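Local coordinates for protein UDP-N-acetylglucosamine 4-epimerase (Bacillus cereus, PDB 3M2P) that probably interconverts UDP-N-acetylglucosamine and UDP-N-acetylgalactosamine by inverting the configuration at C4 of the sugar, at residues G9-L14 against P29-R34; S114-L119 against I260-M265; R179-G184 against N241-K246; E198-K203 against F222-G227. All blocks are in the same frame, centred on the assembly; numbering follows the deposited sequence.

Contact 1: residues G9-L14 against P29-R34; sequences GGTGFL and PIILTR
The first shell is one weak hydrogen bond set beside a small patch of methyl groups. Gly10 N points almost straight at Leu32 O, 3.5 Å away and with an angle of 164° at the hydrogen. Gly10 carries no side chain, and its CA rests against the strand at 4.0 Å from Ile31 CG2. Next along the loop, the Thr11 methyl CG2 meets the same Ile31 CG2 at 3.8 Å, the two side chains crossing at about a right angle. Ile31 holds CG2 anti to its backbone N, and this branch makes all of its contact with the loop. Thr11 OG1 faces Thr33 OG1 at 3.9 Å; the Thr33 hydroxyl is instead hydrogen-bonded to Ser35 O.

In the second shell, the loop is shaped by a type I turn from Gly9 to Gly12, closed by Gly12 N donating to Gly9 O at 3.0 Å. Gly9 enters the turn with a positive phi of 54°, and Gly12 leaves it as the N-cap of helix 13-24. On the other side, strand 28-33 is fixed by backbone bonds from Ile30 and Leu32 to strand 4-8 and from Ile31 to strand 45-48. Phe13, Leu14 and Arg34 take no part across this interface but contact UDP when it is bound to this protein. Strand 4-8, the glycine-rich turn, helix 13-24 and strand 28-33 form the opening beta-alpha-beta unit of a Rossmann fold; the glycine spacing is consistent with the dinucleotide-binding loop of extended short-chain dehydrogenases/reductases.

Contact 2: residues S114-L119 against I260-M265; sequences SDETSL and IHSSYM
Polar contact between these two loops runs through the carboxylate of Glu116. Its chain, extended beyond CG, reaches across so that Glu116 OE2 accepts Ser262 N, 2.8 Å away and nearly straight at 177°. The donor stands above the carboxylate plane. The other oxygen, Glu116 OE1, lies at the edge of the imidazole, 3.0 Å from His261 CD2, with carboxylate and ring planes 84° apart. Should the histidine be protonated, the carboxylate would probably help to stabilise it. A water adds a looser bridge, donating to Ser114 O at 2.9 Å and weakly to Ser262 O.

Apolar contact belongs to Leu119. Leu119 CD2 sits over the middle of one face of the Tyr264 ring, 3.7 Å from the centroid, a CH-pi contact only 6° off the ring normal. Leu119 CB lies against the phenol end of the same ring, 3.6 Å from Tyr264 CZ, while Leu119 CD1 turns to Ser262 CB at 3.5 Å. The two branches thus touch successive parts of the 260-265 chain.

Local bonds shape both partners. Asp115 OD1 accepts Thr117 N at 3.1 Å, and Ser262 OG is held by Lys196 N. The result is a surface loop-to-loop contact, in which an Asx turn leading into a short 3-10 segment after strand 103-109 of the Rossmann core meets the irregular chain that precedes helix 268-273.

Contact 3: residues R179-G184 against N241-K246; sequences RQAFHG and NAFGNK
Phe243 turns the edge of its ring to the backbone of the last helical turn of helix 173-182: Phe182 CA lies near the ring plane, 3.8 Å from Phe243 CD2. Phe243 CD2 also lies 4.0 Å from Phe182 CB, whereas the ring of Phe182 leads away. Phe243 CB packs on Ala181 CB at 4.0 Å, and from there a chi1 of -70°, CG anti to the carbonyl carbon, carries the ring on to Phe182. Ala181 is the small residue on which both partners settle: from another direction comes the amide of Asn245, with Asn245 ND2 3.6 Å from Ala181 CA. The amide oxygen, Asn245 OD1, reaches past Gly184 CA at 4.0 Å.

No hydrogen bond crosses between the two segments; the Asn245 amide is satisfied close by, ND2 donating to Glu185 O and OD1 accepting from Asn248 ND2. Helix 282-293 packs on the Phe243 ring through Val286, His290 and Met293. What brings Phe243 and Asn245 to the same neighbour is the chain reversal between them. Gly244, with positive phi, is the C-prime residue of a Schellman motif that terminates helix 232-242, so the contact is one helix C-terminus packed against another.

Contact 4: residues E198-K203 against F222-G227; sequences EFLYAK and FNIGSG
Glu198 and Ser226 make the close-knit part of this contact. The glutamate chain is extended, CG anti to the backbone N (chi1 -167°), and brings OE2 to the backbone of the loop that follows strand 220-224. Glu198 OE2 lies 2.9 Å from Ser226 N, but the bond is bent (124°) and weak. The carboxylate is buried, and its other oxygen, OE1, takes Met265 N, so backbone amides address both oxygens; this would probably help to keep the group ionised. Ser226 returns a bond in the opposite direction: Ser226 OG, placed between its own backbone N and carbonyl carbon, donates to Phe199 O at 2.8 Å. It approaches from well above the carbonyl plane, 66° out of it and not along a lone pair.

Strands 197-201 and 220-224 both run parallel to the broken strand 154-164 of the Rossmann-type sheet, through backbone bonds of Glu198 and Leu200 with His162 and of Phe222 with Asn157. The two strands pair with different parts of 154-164, and the loop leaving 220-224 comes up against Glu198 and Leu200.

Leu200, with CG anti to its backbone N, spreads its two methyls over this chain. Leu200 CD2 meets Ile224 CG2 at 3.9 Å, the side chains crossing obliquely, and Leu200 CD1 lies 4.1 Å from Ser226 CB. Phe160 of strand 154-164 also touches this leucine.

Toward solvent the grip slackens. Ser226 is partly exposed, and the exposed Gly227 retains one weak link, Gly227 N donating to Glu198 OE2 across 3.5 Å.

How the contacts relate
Contacts 2 and 4 touch directly and meet at Glu198. Glu198 OE1 lies 2.4 Å from Met265 N and Glu198 N 2.7 Å from Ser263 O, both probable hydrogen bonds, so one residue ties 260-265 to the strand carrying contact 4. Contact 1 sits elsewhere on the same sheet, its centre 20 Å from that of contact 4, with nearest atoms about 4 Å apart. The side chain of Leu200 is about 8 Å from that of Leu14, a UDP-contacting residue. Contact 3 is remote, its centre 31 Å from that of contact 1. Along the chain, contact 4 nests inside contact 3, and contact 3 inside contact 2.

Contact 1: residues G9-L14 against P29-R34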
loop_
_atom_site.group_PDB
_atom_site.type_symbol
_atom_site.label_atom_id
_atom_site.label_comp_id
_atom_site.label_asym_id
_atom_site.label_seq_id
_atom_site.Cartn_x
_atom_site.Cartn_y
_atom_site.Cartn_z
ATOM N N GLY A 9 -13.786 -8.169 -13.643
ATOM C CA GLY A 9 -14.739 -8.447 -12.586
ATOM C C GLY A 9 -16.107 -7.930 -12.978
ATOM O O GLY A 9 -16.880 -7.472 -12.133
ATOM N N GLY A 10 -16.404 -8.004 -14.272
ATOM C CA GLY A 10 -17.611 -7.417 -14.824
ATOM C C GLY A 10 -18.874 -8.026 -14.254
ATOM O O GLY A 10 -19.914 -7.383 -14.193
ATOM N N THR A 11 -18.778 -9.277 -13.830
ATOM C CA THR A 11 -19.938 -9.991 -13.320
ATOM C C THR A 11 -20.175 -9.739 -11.830
ATOM O O THR A 11 -21.215 -10.111 -11.294
ATOM C CB THR A 11 -19.816 -11.496 -13.596
ATOM O OG1 THR A 11 -18.497 -11.944 -13.252
ATOM C CG2 THR A 11 -20.063 -11.770 -15.067
ATOM N N GLY A 12 -19.211 -9.097 -11.175
ATOM C CA GLY A 12 -19.318 -8.755 -9.770
ATOM C C GLY A 12 -20.474 -7.832 -9.430
ATOM O O GLY A 12 -21.277 -7.474 -10.291
ATOM N N PHE A 13 -20.551 -7.452 -8.157
ATOM C CA PHE A 13 -21.631 -6.617 -7.638
ATOM C C PHE A 13 -21.533 -5.199 -8.193
ATOM O O PHE A 13 -22.483 -4.704 -8.816
ATOM C CB PHE A 13 -21.599 -6.608 -6.106
ATOM C CG PHE A 13 -22.578 -5.663 -5.476
ATOM C CD1 PHE A 13 -23.942 -5.900 -5.556
ATOM C CD2 PHE A 13 -22.133 -4.544 -4.783
ATOM C CE1 PHE A 13 -24.850 -5.023 -4.976
ATOM C CE2 PHE A 13 -23.028 -3.660 -4.199
ATOM C CZ PHE A 13 -24.389 -3.898 -4.296
ATOM N N LEU A 14 -20.391 -4.550 -7.963
ATOM C CA LEU A 14 -20.109 -3.259 -8.587
ATOM C C LEU A 14 -20.189 -3.414 -10.097
ATOM O O LEU A 14 -20.900 -2.680 -10.767
ATOM C CB LEU A 14 -18.714 -2.753 -8.204
ATOM C CG LEU A 14 -18.505 -1.239 -8.067
ATOM C CD1 LEU A 14 -17.068 -0.834 -8.393
ATOM C CD2 LEU A 14 -19.494 -0.461 -8.926
ATOM N N PRO A 29 -20.365 -2.410 -23.360
ATOM C CA PRO A 29 -19.684 -3.112 -22.274
ATOM C C PRO A 29 -19.143 -4.449 -22.759
ATOM O O PRO A 29 -19.838 -5.159 -23.482
ATOM C CB PRO A 29 -20.804 -3.356 -21.256
ATOM C CG PRO A 29 -22.034 -2.703 -21.809
ATOM C CD PRO A 29 -21.821 -2.566 -23.271
ATOM N N ILE A 30 -17.915 -4.776 -22.381
ATOM C CA ILE A 30 -17.367 -6.097 -22.644
ATOM C C ILE A 30 -16.879 -6.699 -21.331
ATOM O O ILE A 30 -15.835 -6.314 -20.811
ATOM C CB ILE A 30 -16.253 -6.052 -23.711
ATOM C CG1 ILE A 30 -16.886 -6.019 -25.105
ATOM C CG2 ILE A 30 -15.338 -7.254 -23.594
ATOM C CD1 ILE A 30 -15.953 -5.567 -26.201
ATOM N N ILE A 31 -17.670 -7.623 -20.788
ATOM C CA ILE A 31 -17.397 -8.234 -19.490
ATOM C C ILE A 31 -16.251 -9.224 -19.572
ATOM O O ILE A 31 -16.338 -10.202 -20.298
ATOM C CB ILE A 31 -18.631 -9.001 -18.938
ATOM C CG1 ILE A 31 -19.704 -8.040 -18.419
ATOM C CG2 ILE A 31 -18.225 -9.928 -17.825
ATOM C CD1 ILE A 31 -20.796 -7.714 -19.429
ATOM N N LEU A 32 -15.184 -8.967 -18.822
ATOM C CA LEU A 32 -14.115 -9.944 -18.633
ATOM C C LEU A 32 -14.356 -10.755 -17.376
ATOM O O LEU A 32 -14.642 -10.202 -16.316
ATOM C CB LEU A 32 -12.750 -9.262 -18.535
ATOM C CG LEU A 32 -11.922 -9.280 -19.815
ATOM C CD1 LEU A 32 -12.801 -8.843 -20.965
ATOM C CD2 LEU A 32 -10.705 -8.384 -19.682
ATOM N N THR A 33 -14.231 -12.070 -17.502
ATOM C CA THR A 33 -14.433 -12.973 -16.382
ATOM C C THR A 33 -13.597 -14.236 -16.578
ATOM O O THR A 33 -13.238 -14.583 -17.698
ATOM C CB THR A 33 -15.928 -13.328 -16.235
ATOM O OG1 THR A 33 -16.104 -14.284 -15.180
ATOM C CG2 THR A 33 -16.470 -13.893 -17.535
ATOM N N ARG A 34 -13.284 -14.920 -15.479
ATOM C CA ARG A 34 -12.504 -16.154 -15.543
ATOM C C ARG A 34 -13.342 -17.335 -16.010
ATOM O O ARG A 34 -12.798 -18.368 -16.411
ATOM C CB ARG A 34 -11.866 -16.469 -14.191
ATOM C CG ARG A 34 -10.572 -15.725 -13.924
ATOM C CD ARG A 34 -9.844 -16.310 -12.724
ATOM N NE ARG A 34 -8.424 -15.954 -12.697
ATOM C CZ ARG A 34 -7.887 -15.050 -11.876
ATOM N NH1 ARG A 34 -8.657 -14.396 -10.998
ATOM N NH2 ARG A 34 -6.573 -14.800 -11.931
#

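Contact 2: residues S114-L119 against I260-M265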
loop_
_atom_site.group_PDB
_atom_site.type_symbol
_atom_site.label_atom_id
_atom_site.label_comp_id
_atom_site.label_asym_id
_atom_site.label_seq_id
_atom_site.Cartn_x
_atom_site.Cartn_y
_atom_site.Cartn_z
ATOM N N SER A 114 -7.197 5.655 7.535
ATOM C CA SER A 114 -7.473 5.082 8.854
ATOM C C SER A 114 -7.420 6.120 9.970
ATOM O O SER A 114 -8.206 6.060 10.919
ATOM C CB SER A 114 -6.498 3.941 9.163
ATOM N N ASP A 115 -6.492 7.068 9.842
ATOM C CA ASP A 115 -6.210 8.047 10.890
ATOM C C ASP A 115 -7.418 8.908 11.201
ATOM O O ASP A 115 -7.740 9.803 10.433
ATOM C CB ASP A 115 -5.041 8.939 10.469
ATOM C CG ASP A 115 -4.454 9.728 11.628
ATOM O OD1 ASP A 115 -5.115 9.824 12.685
ATOM O OD2 ASP A 115 -3.329 10.257 11.480
ATOM N N GLU A 116 -8.069 8.649 12.334
ATOM C CA GLU A 116 -9.298 9.361 12.689
ATOM C C GLU A 116 -9.048 10.830 13.031
ATOM O O GLU A 116 -9.943 11.675 12.936
ATOM C CB GLU A 116 -10.044 8.651 13.818
ATOM C CG GLU A 116 -10.992 7.564 13.318
ATOM C CD GLU A 116 -11.655 6.769 14.444
ATOM O OE1 GLU A 116 -10.921 6.109 15.222
ATOM O OE2 GLU A 116 -12.909 6.797 14.538
ATOM N N THR A 117 -7.811 11.118 13.408
ATOM C CA THR A 117 -7.364 12.464 13.724
ATOM C C THR A 117 -7.541 13.383 12.528
ATOM O O THR A 117 -7.529 14.609 12.656
ATOM C CB THR A 117 -5.873 12.406 14.111
ATOM O OG1 THR A 117 -5.762 12.087 15.503
ATOM C CG2 THR A 117 -5.130 13.719 13.802
ATOM N N SER A 118 -7.750 12.776 11.368
ATOM C CA SER A 118 -7.489 13.435 10.103
ATOM C C SER A 118 -8.760 13.643 9.296
ATOM O O SER A 118 -8.744 14.245 8.229
ATOM C CB SER A 118 -6.520 12.565 9.311
ATOM O OG SER A 118 -5.438 13.333 8.843
ATOM N N LEU A 119 -9.860 13.117 9.804
ATOM C CA LEU A 119 -11.146 13.246 9.136
ATOM C C LEU A 119 -11.536 14.716 8.945
ATOM O O LEU A 119 -11.259 15.561 9.804
ATOM C CB LEU A 119 -12.216 12.501 9.946
ATOM C CG LEU A 119 -12.055 10.981 10.010
ATOM C CD1 LEU A 119 -12.587 10.437 11.305
ATOM C CD2 LEU A 119 -12.741 10.318 8.815
ATOM N N ILE A 260 -15.892 -0.038 16.248
ATOM C CA ILE A 260 -16.164 0.670 15.007
ATOM C C ILE A 260 -15.425 1.990 14.951
ATOM O O ILE A 260 -15.388 2.724 15.933
ATOM C CB ILE A 260 -17.663 0.927 14.849
ATOM C CG1 ILE A 260 -18.438 -0.356 15.156
ATOM C CG2 ILE A 260 -17.977 1.423 13.452
ATOM C CD1 ILE A 260 -19.697 -0.530 14.330
ATOM N N HIS A 261 -14.829 2.286 13.799
ATOM C CA HIS A 261 -14.127 3.555 13.620
ATOM C C HIS A 261 -14.773 4.421 12.534
ATOM O O HIS A 261 -15.503 3.915 11.677
ATOM C CB HIS A 261 -12.635 3.315 13.347
ATOM C CG HIS A 261 -11.921 2.641 14.482
ATOM N ND1 HIS A 261 -11.682 1.283 14.514
ATOM C CD2 HIS A 261 -11.418 3.136 15.640
ATOM C CE1 HIS A 261 -11.053 0.971 15.634
ATOM N NE2 HIS A 261 -10.878 2.078 16.333
ATOM N N SER A 262 -14.527 5.727 12.579
ATOM C CA SER A 262 -15.077 6.631 11.570
ATOM C C SER A 262 -14.331 6.560 10.241
ATOM O O SER A 262 -13.108 6.486 10.212
ATOM C CB SER A 262 -15.072 8.073 12.077
ATOM O OG SER A 262 -16.195 8.317 12.895
ATOM N N SER A 263 -15.072 6.583 9.139
ATOM C CA SER A 263 -14.442 6.726 7.828
ATOM C C SER A 263 -15.314 7.475 6.828
ATOM O O SER A 263 -16.387 7.022 6.447
ATOM C CB SER A 263 -13.974 5.373 7.265
ATOM O OG SER A 263 -15.024 4.425 7.200
ATOM N N TYR A 264 -14.841 8.645 6.420
ATOM C CA TYR A 264 -15.504 9.412 5.380
ATOM C C TYR A 264 -14.494 10.297 4.691
ATOM O O TYR A 264 -13.405 10.515 5.211
ATOM C CB TYR A 264 -16.656 10.248 5.939
ATOM C CG TYR A 264 -16.343 11.060 7.184
ATOM C CD1 TYR A 264 -16.604 10.546 8.449
ATOM C CD2 TYR A 264 -15.821 12.348 7.097
ATOM C CE1 TYR A 264 -16.340 11.273 9.588
ATOM C CE2 TYR A 264 -15.547 13.085 8.237
ATOM C CZ TYR A 264 -15.819 12.543 9.484
ATOM O OH TYR A 264 -15.576 13.255 10.638
HETATM N N MSE A 265 -14.852 10.811 3.522
HETATM C CA MSE A 265 -13.903 11.572 2.726
HETATM C C MSE A 265 -14.443 12.887 2.232
HETATM O O MSE A 265 -15.640 13.065 2.031
HETATM C CB MSE A 265 -13.461 10.779 1.498
HETATM C CG MSE A 265 -12.764 9.482 1.795
HETATM SE SE MSE A 265 -12.716 8.364 0.207
HETATM C CE MSE A 265 -14.633 8.376 -0.225
HETATM O O HOH W 1 -10.481 4.400 10.416
#

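Contact 3: residues R179-G184 against N241-K246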
loop_
_atom_site.group_PDB
_atom_site.type_symbol
_atom_site.label_atom_id
_atom_site.label_comp_id
_atom_site.label_asym_id
_atom_site.label_seq_id
_atom_site.Cartn_x
_atom_site.Cartn_y
_atom_site.Cartn_z
ATOM N N ARG A 179 -32.449 -6.974 4.440
ATOM C CA ARG A 179 -33.226 -8.198 4.531
ATOM C C ARG A 179 -34.151 -8.161 5.741
ATOM O O ARG A 179 -35.362 -8.329 5.607
ATOM C CB ARG A 179 -32.314 -9.432 4.589
ATOM C CG ARG A 179 -32.068 -10.097 3.230
ATOM C CD ARG A 179 -30.862 -9.509 2.497
ATOM N NE ARG A 179 -29.576 -9.954 3.042
ATOM C CZ ARG A 179 -29.344 -11.153 3.568
ATOM N NH1 ARG A 179 -30.307 -12.067 3.611
ATOM N NH2 ARG A 179 -28.142 -11.444 4.040
ATOM N N GLN A 180 -33.575 -7.926 6.917
ATOM C CA GLN A 180 -34.335 -7.975 8.160
ATOM C C GLN A 180 -35.538 -7.029 8.137
ATOM O O GLN A 180 -36.677 -7.456 8.333
ATOM C CB GLN A 180 -33.421 -7.723 9.370
ATOM C CG GLN A 180 -32.397 -8.843 9.587
ATOM C CD GLN A 180 -31.489 -8.639 10.798
ATOM O OE1 GLN A 180 -31.510 -7.590 11.450
ATOM N NE2 GLN A 180 -30.676 -9.655 11.096
ATOM N N ALA A 181 -35.284 -5.751 7.877
ATOM C CA ALA A 181 -36.346 -4.757 7.825
ATOM C C ALA A 181 -37.386 -5.117 6.769
ATOM O O ALA A 181 -38.567 -4.830 6.927
ATOM C CB ALA A 181 -35.760 -3.380 7.549
ATOM N N PHE A 182 -36.932 -5.748 5.691
ATOM C CA PHE A 182 -37.807 -6.149 4.592
ATOM C C PHE A 182 -38.860 -7.175 5.015
ATOM O O PHE A 182 -39.994 -7.131 4.538
ATOM C CB PHE A 182 -36.986 -6.695 3.419
ATOM C CG PHE A 182 -37.816 -7.320 2.329
ATOM C CD1 PHE A 182 -38.599 -6.535 1.499
ATOM C CD2 PHE A 182 -37.804 -8.693 2.131
ATOM C CE1 PHE A 182 -39.363 -7.107 0.496
ATOM C CE2 PHE A 182 -38.564 -9.271 1.128
ATOM C CZ PHE A 182 -39.345 -8.476 0.310
ATOM N N HIS A 183 -38.482 -8.097 5.899
ATOM C CA HIS A 183 -39.432 -9.063 6.440
ATOM C C HIS A 183 -40.150 -8.516 7.678
ATOM O O HIS A 183 -40.859 -9.249 8.379
ATOM C CB HIS A 183 -38.740 -10.378 6.786
ATOM C CG HIS A 183 -38.492 -11.268 5.608
ATOM N ND1 HIS A 183 -37.420 -12.131 5.541
ATOM C CD2 HIS A 183 -39.178 -11.426 4.450
ATOM C CE1 HIS A 183 -37.457 -12.787 4.395
ATOM N NE2 HIS A 183 -38.510 -12.374 3.712
ATOM N N GLY A 184 -39.979 -7.224 7.941
ATOM C CA GLY A 184 -40.531 -6.623 9.142
ATOM C C GLY A 184 -39.990 -7.317 10.381
ATOM O O GLY A 184 -40.677 -8.121 11.011
ATOM N N ASN A 241 -37.526 3.254 8.264
ATOM C CA ASN A 241 -38.588 4.082 7.681
ATOM C C ASN A 241 -38.968 3.622 6.275
ATOM O O ASN A 241 -40.098 3.202 6.034
ATOM C CB ASN A 241 -38.211 5.569 7.669
ATOM C CG ASN A 241 -37.822 6.088 9.048
ATOM O OD1 ASN A 241 -37.690 5.315 10.005
ATOM N ND2 ASN A 241 -37.628 7.404 9.155
ATOM N N ALA A 242 -38.009 3.689 5.358
ATOM C CA ALA A 242 -38.220 3.257 3.985
ATOM C C ALA A 242 -38.924 1.895 3.855
ATOM O O ALA A 242 -39.666 1.668 2.895
ATOM C CB ALA A 242 -36.895 3.255 3.234
ATOM N N PHE A 243 -38.703 0.997 4.816
ATOM C CA PHE A 243 -39.235 -0.370 4.723
ATOM C C PHE A 243 -40.453 -0.658 5.607
ATOM O O PHE A 243 -40.696 -1.818 5.967
ATOM C CB PHE A 243 -38.153 -1.390 5.066
ATOM C CG PHE A 243 -37.076 -1.502 4.037
ATOM C CD1 PHE A 243 -36.299 -0.407 3.706
ATOM C CD2 PHE A 243 -36.822 -2.712 3.419
ATOM C CE1 PHE A 243 -35.304 -0.509 2.768
ATOM C CE2 PHE A 243 -35.823 -2.818 2.486
ATOM C CZ PHE A 243 -35.066 -1.711 2.158
ATOM N N GLY A 244 -41.208 0.380 5.958
ATOM C CA GLY A 244 -42.370 0.214 6.815
ATOM C C GLY A 244 -42.075 -0.489 8.131
ATOM O O GLY A 244 -42.964 -1.068 8.754
ATOM N N ASN A 245 -40.821 -0.431 8.563
ATOM C CA ASN A 245 -40.423 -1.045 9.820
ATOM C C ASN A 245 -40.074 0.012 10.870
ATOM O O ASN A 245 -39.099 -0.119 11.611
ATOM C CB ASN A 245 -39.243 -1.993 9.589
ATOM C CG ASN A 245 -39.110 -3.039 10.681
ATOM O OD1 ASN A 245 -40.073 -3.341 11.391
ATOM N ND2 ASN A 245 -37.914 -3.597 10.820
ATOM N N LYS A 246 -40.884 1.059 10.936
ATOM C CA LYS A 246 -40.588 2.193 11.804
ATOM C C LYS A 246 -40.353 1.805 13.267
ATOM O O LYS A 246 -41.160 1.101 13.878
ATOM C CB LYS A 246 -41.689 3.250 11.687
ATOM C CG LYS A 246 -41.818 3.833 10.277
ATOM C CD LYS A 246 -43.256 4.260 9.974
ATOM C CE LYS A 246 -44.241 3.095 10.149
ATOM N NZ LYS A 246 -44.047 2.005 9.135
#

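Contact 4: residues E198-K203 against F222-G227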
loop_
_atom_site.group_PDB
_atom_site.type_symbol
_atom_site.label_atom_id
_atom_site.label_comp_id
_atom_site.label_asym_id
_atom_site.label_seq_id
_atom_site.Cartn_x
_atom_site.Cartn_y
_atom_site.Cartn_z
ATOM N N GLU A 198 -18.937 6.540 5.675
ATOM C CA GLU A 198 -19.494 7.071 4.431
ATOM C C GLU A 198 -19.981 5.960 3.509
ATOM O O GLU A 198 -19.243 5.026 3.223
ATOM C CB GLU A 198 -18.460 7.932 3.727
ATOM C CG GLU A 198 -18.989 8.789 2.590
ATOM C CD GLU A 198 -17.915 9.736 2.079
ATOM O OE1 GLU A 198 -16.799 9.692 2.649
ATOM O OE2 GLU A 198 -18.173 10.515 1.125
ATOM N N PHE A 199 -21.230 6.063 3.058
ATOM C CA PHE A 199 -21.844 5.034 2.219
ATOM C C PHE A 199 -22.205 5.535 0.819
ATOM O O PHE A 199 -23.059 6.406 0.663
ATOM C CB PHE A 199 -23.092 4.491 2.892
ATOM C CG PHE A 199 -22.819 3.742 4.152
ATOM C CD1 PHE A 199 -22.758 4.405 5.367
ATOM C CD2 PHE A 199 -22.643 2.367 4.129
ATOM C CE1 PHE A 199 -22.519 3.716 6.531
ATOM C CE2 PHE A 199 -22.400 1.670 5.297
ATOM C CZ PHE A 199 -22.332 2.350 6.496
ATOM N N LEU A 200 -21.561 4.964 -0.196
ATOM C CA LEU A 200 -21.772 5.378 -1.575
ATOM C C LEU A 200 -22.608 4.363 -2.321
ATOM O O LEU A 200 -22.213 3.214 -2.451
ATOM C CB LEU A 200 -20.431 5.546 -2.287
ATOM C CG LEU A 200 -20.478 5.734 -3.801
ATOM C CD1 LEU A 200 -21.050 7.093 -4.143
ATOM C CD2 LEU A 200 -19.095 5.582 -4.386
ATOM N N TYR A 201 -23.762 4.792 -2.812
ATOM C CA TYR A 201 -24.656 3.916 -3.554
ATOM C C TYR A 201 -23.937 3.389 -4.791
ATOM O O TYR A 201 -23.249 4.139 -5.477
ATOM C CB TYR A 201 -25.925 4.688 -3.924
ATOM C CG TYR A 201 -27.039 3.886 -4.570
ATOM C CD1 TYR A 201 -27.141 2.517 -4.400
ATOM C CD2 TYR A 201 -28.018 4.524 -5.325
ATOM C CE1 TYR A 201 -28.170 1.806 -4.991
ATOM C CE2 TYR A 201 -29.056 3.823 -5.914
ATOM C CZ TYR A 201 -29.126 2.466 -5.748
ATOM O OH TYR A 201 -30.154 1.776 -6.355
ATOM N N ALA A 202 -24.078 2.093 -5.056
ATOM C CA ALA A 202 -23.437 1.471 -6.204
ATOM C C ALA A 202 -23.756 2.210 -7.503
ATOM O O ALA A 202 -22.893 2.358 -8.360
ATOM C CB ALA A 202 -23.841 0.010 -6.314
ATOM N N LYS A 203 -24.993 2.678 -7.652
ATOM C CA LYS A 203 -25.419 3.379 -8.870
ATOM C C LYS A 203 -24.608 4.661 -9.081
ATOM O O LYS A 203 -24.239 4.992 -10.200
ATOM C CB LYS A 203 -26.910 3.688 -8.785
ATOM C CG LYS A 203 -27.697 3.455 -10.041
ATOM C CD LYS A 203 -28.901 2.568 -9.739
ATOM C CE LYS A 203 -30.230 3.194 -10.191
ATOM N NZ LYS A 203 -30.202 3.773 -11.580
ATOM N N PHE A 222 -8.592 9.949 -7.066
ATOM C CA PHE A 222 -9.750 10.683 -6.594
ATOM C C PHE A 222 -10.580 9.934 -5.531
ATOM O O PHE A 222 -10.827 8.738 -5.670
ATOM C CB PHE A 222 -10.644 11.027 -7.778
ATOM C CG PHE A 222 -9.901 11.564 -8.966
ATOM C CD1 PHE A 222 -9.411 10.711 -9.937
ATOM C CD2 PHE A 222 -9.722 12.923 -9.131
ATOM C CE1 PHE A 222 -8.751 11.201 -11.024
ATOM C CE2 PHE A 222 -9.050 13.421 -10.226
ATOM C CZ PHE A 222 -8.572 12.564 -11.170
ATOM N N ASN A 223 -11.007 10.641 -4.480
ATOM C CA ASN A 223 -11.975 10.091 -3.539
ATOM C C ASN A 223 -13.335 10.143 -4.204
ATOM O O ASN A 223 -13.743 11.196 -4.690
ATOM C CB ASN A 223 -12.050 10.921 -2.254
ATOM C CG ASN A 223 -10.775 10.889 -1.450
ATOM O OD1 ASN A 223 -10.554 11.738 -0.584
ATOM N ND2 ASN A 223 -9.927 9.916 -1.722
ATOM N N ILE A 224 -14.044 9.024 -4.236
ATOM C CA ILE A 224 -15.432 9.054 -4.677
ATOM C C ILE A 224 -16.370 8.752 -3.508
ATOM O O ILE A 224 -16.807 7.616 -3.323
ATOM C CB ILE A 224 -15.724 8.087 -5.848
ATOM C CG1 ILE A 224 -14.708 8.260 -6.983
ATOM C CG2 ILE A 224 -17.138 8.310 -6.353
ATOM C CD1 ILE A 224 -14.820 9.567 -7.753
ATOM N N GLY A 225 -16.664 9.783 -2.717
ATOM C CA GLY A 225 -17.611 9.680 -1.621
ATOM C C GLY A 225 -18.984 10.215 -1.987
ATOM O O GLY A 225 -19.178 10.777 -3.063
ATOM N N SER A 226 -19.940 10.056 -1.077
ATOM C CA SER A 226 -21.330 10.422 -1.344
ATOM C C SER A 226 -21.764 11.728 -0.689
ATOM O O SER A 226 -22.575 12.467 -1.255
ATOM C CB SER A 226 -22.263 9.308 -0.889
ATOM O OG SER A 226 -21.983 8.957 0.455
ATOM N N GLY A 227 -21.249 12.023 0.497
ATOM C CA GLY A 227 -21.791 13.143 1.246
ATOM C C GLY A 227 -21.290 13.318 2.667
ATOM O O GLY A 227 -20.406 14.162 2.873
#